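Local atomic coordinates of beta-galactosidase (PDB entry 3OG2), a protein that probably hydrolyses terminal non-reducing beta-D-galactose residues from beta-D-galactosides, as a glycoside hydrolase of family 35 with a TIM-barrel domain. Residues A[114-120]-A[177-181]; A[212-218]-A[232-238]; A[237-243]-A[274-280]. All blocks are in the same frame, centred on the assembly; numbering follows the deposited sequence.

Contact 1 (A[114-120]-A[177-181]); sequences RPGPYIN and PENEY. With GOL (glycerol), chain G.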
# COMPACT_ATOMS: atom_id res chain seq x y z
N ARG A 114 13.63 -1.75 0.72
CA ARG A 114 13.81 -0.28 0.81
C ARG A 114 13.78 0.08 2.28
O ARG A 114 12.73 0.55 2.79
CB ARG A 114 12.75 0.45 -0.03
CG ARG A 114 12.47 -0.22 -1.37
CD ARG A 114 11.85 0.70 -2.40
NE ARG A 114 10.52 1.15 -2.02
CZ ARG A 114 10.07 2.37 -2.31
NH1 ARG A 114 10.83 3.31 -2.89
NH2 ARG A 114 8.79 2.66 -1.97
N PRO A 115 14.87 -0.13 3.02
CA PRO A 115 14.81 0.06 4.46
C PRO A 115 15.09 1.47 4.96
O PRO A 115 15.13 1.68 6.17
CB PRO A 115 15.92 -0.90 4.98
CG PRO A 115 16.93 -0.87 3.89
CD PRO A 115 16.13 -0.76 2.59
N GLY A 116 15.30 2.41 4.07
CA GLY A 116 15.54 3.78 4.44
C GLY A 116 17.02 4.06 4.68
O GLY A 116 17.83 3.75 3.79
N PRO A 117 17.44 4.59 5.83
CA PRO A 117 16.67 4.86 7.04
C PRO A 117 15.47 5.78 6.93
O PRO A 117 14.46 5.51 7.60
CB PRO A 117 17.69 5.57 7.96
CG PRO A 117 19.03 5.17 7.49
CD PRO A 117 18.90 4.87 6.03
N TYR A 118 15.51 6.76 6.05
CA TYR A 118 14.36 7.60 5.77
C TYR A 118 13.51 6.93 4.69
O TYR A 118 14.05 6.59 3.61
CB TYR A 118 14.83 9.00 5.30
CG TYR A 118 13.58 9.87 5.22
CD1 TYR A 118 12.95 10.28 6.40
CD2 TYR A 118 13.03 10.26 3.99
CE1 TYR A 118 11.82 11.07 6.37
CE2 TYR A 118 11.87 11.03 3.94
CZ TYR A 118 11.28 11.43 5.14
OH TYR A 118 10.11 12.17 5.11
N ILE A 119 12.20 6.75 4.94
CA ILE A 119 11.32 6.14 3.95
C ILE A 119 10.17 7.04 3.50
O ILE A 119 9.55 6.75 2.48
CB ILE A 119 10.73 4.77 4.45
CG1 ILE A 119 9.90 4.91 5.71
CG2 ILE A 119 11.85 3.74 4.59
CD1 ILE A 119 9.07 3.67 6.03
N ASN A 120 9.86 8.12 4.23
CA ASN A 120 8.70 8.99 3.92
C ASN A 120 7.44 8.17 4.15
O ASN A 120 7.08 7.96 5.31
CB ASN A 120 8.84 9.59 2.50
CG ASN A 120 8.10 10.90 2.38
OD1 ASN A 120 8.36 11.86 3.16
ND2 ASN A 120 7.13 10.99 1.48
N PRO A 177 18.90 2.35 -1.11
CA PRO A 177 19.36 3.14 0.00
C PRO A 177 18.66 4.51 0.01
O PRO A 177 18.49 5.10 -1.07
CB PRO A 177 20.86 3.32 -0.31
CG PRO A 177 21.00 3.17 -1.80
CD PRO A 177 19.78 2.49 -2.32
N GLU A 178 18.29 5.02 1.19
CA GLU A 178 17.69 6.38 1.25
C GLU A 178 16.32 6.37 0.56
O GLU A 178 15.75 5.28 0.30
CB GLU A 178 18.64 7.48 0.70
CG GLU A 178 19.12 8.47 1.77
CD GLU A 178 18.09 9.50 2.16
OE1 GLU A 178 17.07 9.65 1.43
OE2 GLU A 178 18.26 10.24 3.18
N ASN A 179 15.74 7.52 0.28
CA ASN A 179 14.42 7.56 -0.36
C ASN A 179 14.20 8.94 -0.94
O ASN A 179 14.15 9.90 -0.16
CB ASN A 179 13.32 7.23 0.66
CG ASN A 179 11.97 7.21 -0.06
OD1 ASN A 179 11.73 6.15 -0.71
ND2 ASN A 179 11.14 8.23 -0.08
N GLU A 180 14.06 9.05 -2.25
CA GLU A 180 13.78 10.34 -2.89
C GLU A 180 14.73 11.43 -2.38
O GLU A 180 14.34 12.53 -1.98
CB GLU A 180 12.32 10.79 -2.75
CG GLU A 180 11.39 9.87 -3.54
CD GLU A 180 10.01 10.38 -3.78
OE1 GLU A 180 9.55 11.30 -3.07
OE2 GLU A 180 9.26 9.86 -4.68
N TYR A 181 16.02 11.09 -2.45
CA TYR A 181 17.07 12.07 -2.08
C TYR A 181 17.25 12.99 -3.27
O TYR A 181 18.05 12.68 -4.16
CB TYR A 181 18.35 11.30 -1.66
CG TYR A 181 19.42 12.29 -1.23
CD1 TYR A 181 19.33 12.95 0.00
CD2 TYR A 181 20.53 12.56 -2.03
CE1 TYR A 181 20.32 13.85 0.39
CE2 TYR A 181 21.50 13.45 -1.65
CZ TYR A 181 21.39 14.08 -0.44
OH TYR A 181 22.37 14.99 -0.07
C1 GOL G . 5.40 7.93 -0.75
O1 GOL G . 5.35 9.27 -0.25
C2 GOL G . 6.84 7.46 -0.93
O2 GOL G . 7.39 7.33 0.33
C3 GOL G . 7.65 8.45 -1.76
O3 GOL G . 8.97 7.86 -1.91
O HOH W 1 15.19 2.72 1.29
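The C-terminal ends of two neighbouring TIM-barrel strands, 110-116 and 172-177, run on here into loops that line the galactose site. Arg114 leaves the backbone sideways, but its end turns back, bringing NH1 to 3.7 Å from Asn179 OD1, a near approach rather than a bond; its guanidinium forms salt bridges with Glu46 and Glu278. At Gly116 the carbonyl O accepts from Glu178 N (2.9 Å, 153°), and a water bridges Gly116 N and Glu178 O at 2.8 Å each. The peptide bond before Pro117 is cis. Tyr118 then sets its carbonyl O 3.1 Å from Asn179 CB, while Tyr118 OH donates to Asn120 OD1 at 2.6 Å. Ile119, Asn120, Asn179 and Glu180 bind beta-D-galactose in another crystal of this enzyme; here the site holds glycerol, probably from the crystallisation liquor. Asn179 OD1 is hydrogen-bonded to Tyr76 OH and Asn215 ND2, while Asn179 ND2 donates to glycerol O3 (2.9 Å, 167°), and Asn120 ND2 to glycerol O1 at 3.0 Å.

Contact 2 (A[212-218]-A[232-238]); sequences LINNDAF and VDIYGHD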
# COMPACT_ATOMS: atom_id res chain seq x y z
N LEU A 212 22.27 -1.88 -6.17
CA LEU A 212 21.61 -0.75 -5.48
C LEU A 212 20.88 0.10 -6.51
O LEU A 212 21.45 0.46 -7.55
CB LEU A 212 22.64 0.15 -4.77
CG LEU A 212 23.49 -0.57 -3.74
CD1 LEU A 212 24.56 0.40 -3.21
CD2 LEU A 212 22.59 -1.14 -2.66
N ILE A 213 19.64 0.41 -6.22
CA ILE A 213 18.79 1.23 -7.09
C ILE A 213 18.25 2.35 -6.27
O ILE A 213 17.90 2.18 -5.08
CB ILE A 213 17.68 0.35 -7.67
CG1 ILE A 213 16.87 1.09 -8.76
CG2 ILE A 213 16.73 -0.21 -6.61
CD1 ILE A 213 16.03 0.14 -9.64
N ASN A 214 18.20 3.55 -6.85
CA ASN A 214 17.62 4.67 -6.10
C ASN A 214 16.27 5.07 -6.70
O ASN A 214 15.77 4.47 -7.62
CB ASN A 214 18.58 5.88 -6.02
CG ASN A 214 18.83 6.54 -7.36
OD1 ASN A 214 18.58 6.01 -8.45
ND2 ASN A 214 19.46 7.67 -7.26
N ASN A 215 15.67 6.10 -6.06
CA ASN A 215 14.35 6.53 -6.46
C ASN A 215 14.24 8.03 -6.39
O ASN A 215 13.55 8.61 -5.55
CB ASN A 215 13.24 5.84 -5.63
CG ASN A 215 13.16 6.24 -4.19
OD1 ASN A 215 14.19 6.47 -3.54
ND2 ASN A 215 11.95 6.32 -3.66
N ASP A 216 14.91 8.69 -7.30
CA ASP A 216 14.82 10.14 -7.41
C ASP A 216 13.36 10.56 -7.55
O ASP A 216 12.60 9.91 -8.28
CB ASP A 216 15.68 10.57 -8.58
CG ASP A 216 16.36 11.93 -8.53
OD1 ASP A 216 16.09 12.71 -7.58
OD2 ASP A 216 17.12 12.22 -9.49
N ALA A 217 12.94 11.62 -6.86
CA ALA A 217 11.53 12.02 -6.92
C ALA A 217 11.06 12.40 -8.30
O ALA A 217 9.85 12.32 -8.65
CB ALA A 217 11.25 13.13 -5.94
N PHE A 218 12.01 12.89 -9.10
CA PHE A 218 11.77 13.29 -10.48
C PHE A 218 13.07 12.97 -11.19
O PHE A 218 14.08 12.61 -10.55
CB PHE A 218 11.38 14.79 -10.54
CG PHE A 218 12.53 15.69 -10.12
CD1 PHE A 218 12.79 15.97 -8.79
CD2 PHE A 218 13.37 16.25 -11.07
CE1 PHE A 218 13.86 16.79 -8.41
CE2 PHE A 218 14.44 17.08 -10.70
CZ PHE A 218 14.68 17.34 -9.37
N VAL A 232 24.66 5.11 -7.26
CA VAL A 232 24.15 3.73 -7.16
C VAL A 232 24.38 2.99 -8.46
O VAL A 232 24.99 3.49 -9.42
CB VAL A 232 22.66 3.74 -6.78
CG1 VAL A 232 22.46 4.36 -5.38
CG2 VAL A 232 21.80 4.46 -7.81
N ASP A 233 23.91 1.73 -8.52
CA ASP A 233 24.14 0.90 -9.69
C ASP A 233 23.14 1.18 -10.81
O ASP A 233 23.48 1.20 -11.98
CB ASP A 233 24.05 -0.56 -9.29
CG ASP A 233 25.15 -0.93 -8.31
OD1 ASP A 233 26.34 -0.54 -8.56
OD2 ASP A 233 24.87 -1.66 -7.37
N ILE A 234 21.86 1.34 -10.41
CA ILE A 234 20.79 1.53 -11.39
C ILE A 234 20.05 2.80 -10.97
O ILE A 234 19.56 2.89 -9.83
CB ILE A 234 19.82 0.32 -11.44
CG1 ILE A 234 20.57 -0.95 -11.85
CG2 ILE A 234 18.61 0.67 -12.28
CD1 ILE A 234 19.72 -2.23 -11.75
N TYR A 235 19.96 3.77 -11.86
CA TYR A 235 19.25 5.00 -11.56
C TYR A 235 17.75 4.77 -11.67
O TYR A 235 17.28 4.33 -12.75
CB TYR A 235 19.68 6.10 -12.56
CG TYR A 235 18.91 7.38 -12.33
CD1 TYR A 235 19.19 8.22 -11.24
CD2 TYR A 235 17.87 7.74 -13.22
CE1 TYR A 235 18.48 9.40 -10.99
CE2 TYR A 235 17.18 8.93 -12.96
CZ TYR A 235 17.48 9.74 -11.88
OH TYR A 235 16.78 10.91 -11.69
N GLY A 236 17.01 5.06 -10.63
CA GLY A 236 15.55 4.95 -10.64
C GLY A 236 14.94 6.33 -10.34
O GLY A 236 15.57 7.15 -9.68
N HIS A 237 13.70 6.51 -10.83
CA HIS A 237 12.98 7.69 -10.39
C HIS A 237 11.49 7.35 -10.27
O HIS A 237 11.06 6.25 -10.61
CB HIS A 237 13.22 8.92 -11.28
CG HIS A 237 12.56 8.91 -12.62
ND1 HIS A 237 11.22 9.20 -12.81
CD2 HIS A 237 13.09 8.62 -13.84
CE1 HIS A 237 10.99 9.10 -14.14
NE2 HIS A 237 12.08 8.75 -14.79
N ASP A 238 10.77 8.32 -9.73
CA ASP A 238 9.35 8.09 -9.38
C ASP A 238 8.43 8.96 -10.22
O ASP A 238 8.91 9.85 -10.95
CB ASP A 238 9.16 8.41 -7.90
CG ASP A 238 9.94 7.43 -7.03
OD1 ASP A 238 10.47 6.40 -7.51
OD2 ASP A 238 10.04 7.67 -5.78
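Tyr235 OH donates to Asp216 OD2 at 2.6 Å, and that carboxylate oxygen also accepts from Thr222 N in the intervening loop. Gly236 N donates to Asn214 OD1 at 2.8 Å and 169°. Leu212 N meets Asp233 OD2 almost linearly (2.9 Å, 174°), where Arg204 adds a salt bridge; Leu212 O takes both Asp233 N (2.9 Å) and Ile234 N (3.0 Å). Between main chains, Asp216 N to Gly236 O (2.9 Å) and Asp238 N to Asp216 O (2.8 Å) fix the second of two single bridges, Asp216 with His237; the first joins Ile213 to Ile234. Thus 212-218 runs alongside 232-238, the approach to and start of barrel strand 236-239 of the TIM-barrel domain, without being a regular strand itself. A modelled CB on Gly236 would lie 2.2 Å from Asn214 O, so a side chain would clash there. Apolar packing is modest: Ile213 CD1 sits 3.7 Å from Ile234 CG2, and Leu212 CB lies 4.1 Å from Val232 CB, beside Ile200 of helix 193-205.

Contact 3 (A[237-243]-A[274-280]); sequences HDGYPLG and FSLVEFQ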
# COMPACT_ATOMS: atom_id res chain seq x y z
N HIS A 237 13.70 6.51 -10.83
CA HIS A 237 12.98 7.69 -10.39
C HIS A 237 11.49 7.35 -10.27
O HIS A 237 11.06 6.25 -10.61
CB HIS A 237 13.22 8.92 -11.28
CG HIS A 237 12.56 8.91 -12.62
ND1 HIS A 237 11.22 9.20 -12.81
CD2 HIS A 237 13.09 8.62 -13.84
CE1 HIS A 237 10.99 9.10 -14.14
NE2 HIS A 237 12.08 8.75 -14.79
N ASP A 238 10.77 8.32 -9.73
CA ASP A 238 9.35 8.09 -9.38
C ASP A 238 8.43 8.96 -10.22
O ASP A 238 8.91 9.85 -10.95
CB ASP A 238 9.16 8.41 -7.90
CG ASP A 238 9.94 7.43 -7.03
OD1 ASP A 238 10.47 6.40 -7.51
OD2 ASP A 238 10.04 7.67 -5.78
N GLY A 239 7.14 8.70 -10.14
CA GLY A 239 6.20 9.60 -10.81
C GLY A 239 4.80 9.42 -10.29
O GLY A 239 4.34 8.27 -10.21
N TYR A 240 4.13 10.54 -9.97
CA TYR A 240 2.74 10.53 -9.56
C TYR A 240 2.02 11.61 -10.38
O TYR A 240 1.60 12.65 -9.87
CB TYR A 240 2.62 10.82 -8.06
CG TYR A 240 3.18 9.71 -7.23
CD1 TYR A 240 4.55 9.70 -6.93
CD2 TYR A 240 2.37 8.70 -6.72
CE1 TYR A 240 5.11 8.68 -6.15
CE2 TYR A 240 2.91 7.68 -5.93
CZ TYR A 240 4.27 7.69 -5.65
OH TYR A 240 4.77 6.65 -4.85
N PRO A 241 1.89 11.36 -11.68
CA PRO A 241 1.49 12.45 -12.59
C PRO A 241 0.09 12.92 -12.40
O PRO A 241 -0.20 14.06 -12.81
CB PRO A 241 1.70 11.85 -13.99
CG PRO A 241 1.82 10.36 -13.80
CD PRO A 241 2.21 10.09 -12.36
N LEU A 242 -0.73 11.90 -12.10
CA LEU A 242 -2.17 12.14 -12.16
C LEU A 242 -2.48 13.06 -10.99
O LEU A 242 -3.44 13.81 -10.94
CB LEU A 242 -3.01 10.86 -12.12
CG LEU A 242 -4.51 11.12 -12.05
CD1 LEU A 242 -5.00 11.83 -13.30
CD2 LEU A 242 -5.30 9.87 -11.79
N GLY A 243 -1.62 13.02 -9.97
CA GLY A 243 -1.78 13.87 -8.83
C GLY A 243 -2.77 13.24 -7.86
O GLY A 243 -3.18 12.10 -8.05
N PHE A 274 15.64 1.46 -17.83
CA PHE A 274 14.67 2.50 -17.42
C PHE A 274 13.78 1.96 -16.31
O PHE A 274 13.06 0.98 -16.48
CB PHE A 274 13.88 2.99 -18.62
CG PHE A 274 12.82 4.03 -18.24
CD1 PHE A 274 13.03 5.01 -17.28
CD2 PHE A 274 11.58 3.94 -18.91
CE1 PHE A 274 11.98 5.88 -16.92
CE2 PHE A 274 10.57 4.82 -18.55
CZ PHE A 274 10.77 5.78 -17.57
N SER A 275 13.88 2.64 -15.15
CA SER A 275 13.27 2.15 -13.91
C SER A 275 12.41 3.19 -13.22
O SER A 275 12.89 4.27 -12.90
CB SER A 275 14.40 1.78 -12.94
OG SER A 275 15.25 0.77 -13.50
N LEU A 276 11.14 2.84 -13.03
CA LEU A 276 10.20 3.65 -12.28
C LEU A 276 10.02 2.91 -10.95
O LEU A 276 9.27 1.94 -10.85
CB LEU A 276 8.86 3.82 -13.00
CG LEU A 276 8.98 4.67 -14.27
CD1 LEU A 276 7.66 4.62 -15.05
CD2 LEU A 276 9.36 6.11 -13.93
N VAL A 277 10.76 3.35 -9.95
CA VAL A 277 10.79 2.63 -8.68
C VAL A 277 9.53 2.89 -7.88
O VAL A 277 9.11 2.10 -7.05
CB VAL A 277 12.08 3.03 -7.91
CG1 VAL A 277 12.10 2.47 -6.49
CG2 VAL A 277 13.23 2.48 -8.73
N GLU A 278 8.83 4.02 -8.11
CA GLU A 278 7.47 4.23 -7.60
C GLU A 278 6.68 4.90 -8.71
O GLU A 278 7.05 6.02 -9.13
CB GLU A 278 7.34 5.15 -6.40
CG GLU A 278 8.18 4.66 -5.21
CD GLU A 278 8.18 5.73 -4.14
OE1 GLU A 278 7.32 6.66 -4.13
OE2 GLU A 278 9.06 5.68 -3.25
N PHE A 279 5.63 4.24 -9.17
CA PHE A 279 4.72 4.89 -10.10
C PHE A 279 3.32 4.81 -9.50
O PHE A 279 2.91 3.78 -8.96
CB PHE A 279 4.78 4.25 -11.50
CG PHE A 279 3.99 5.15 -12.46
CD1 PHE A 279 4.56 6.32 -12.98
CD2 PHE A 279 2.68 4.82 -12.79
CE1 PHE A 279 3.80 7.14 -13.81
CE2 PHE A 279 1.95 5.64 -13.63
CZ PHE A 279 2.48 6.81 -14.12
N GLN A 280 2.56 5.90 -9.63
CA GLN A 280 1.25 6.02 -9.00
C GLN A 280 0.33 4.83 -9.21
O GLN A 280 -0.03 4.44 -10.34
CB GLN A 280 0.62 7.28 -9.62
CG GLN A 280 -0.72 7.64 -8.98
CD GLN A 280 -1.02 9.12 -9.11
OE1 GLN A 280 -0.53 9.82 -10.02
NE2 GLN A 280 -1.81 9.63 -8.17
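Four main-chain hydrogen bonds alternate between the segments: His237 N to Ser275 O (3.2 Å), Val277 N to His237 O (3.0 Å), Gly239 N to Glu278 O (2.9 Å) and Gln280 N to Gly239 O (3.0 Å). The His237–Leu276 and Gly239–Phe279 pairs confirm a parallel register, despite the corner at Val277 and Glu278. Beyond strand 236-239, the Gln280 side-chain amide binds 242-243: OE1 accepts from Leu242 N (2.9 Å) and weakly from Gly243 N (3.4 Å), while NE2 donates to Gly243 O (2.8 Å) and to Gly282 O. Tyr240 OH donates to Glu278 OE1 at 2.6 Å; Glu278 OE2 has a salt bridge with Arg114. Asp238 OD2 lies only 3.3 Å from Glu278 OE1, with Glu180 a further acidic neighbour; Asn215 ND2 makes weak hydrogen bonds to Asp238 and Glu278. Pro241 CG packs 3.6 Å from Phe279 CZ. The adjacent parallel strands, linked through helix 261-268, form the beta-alpha-beta unit typical of a TIM barrel, and Glu278 carries it into the galactose site seen in another crystal.

All three contacts are largely buried in the TIM-barrel domain, though contact 2 reaches the surface at Phe218. Contacts 2 and 3 share His237 and Asp238, so strand 236-239 is bordered by the irregular segment 212-218 and by the parallel strand 275-280. The chemistry varies accordingly: contact 3 has the most regular backbone ladder, contact 2 mixes main-chain bonds with Asn and Asp side chains, and contact 1, with a single direct hydrogen bond and 337 Å² buried against 681 and 647 Å², adds a bridging water and glycerol. They converge at the pocket, where Arg114 NH1 of contact 1 lies 3.0 Å from Glu278 OE2 of contact 3, and Glu180 N is 2.9 Å from Asn215 OD1 of contact 2.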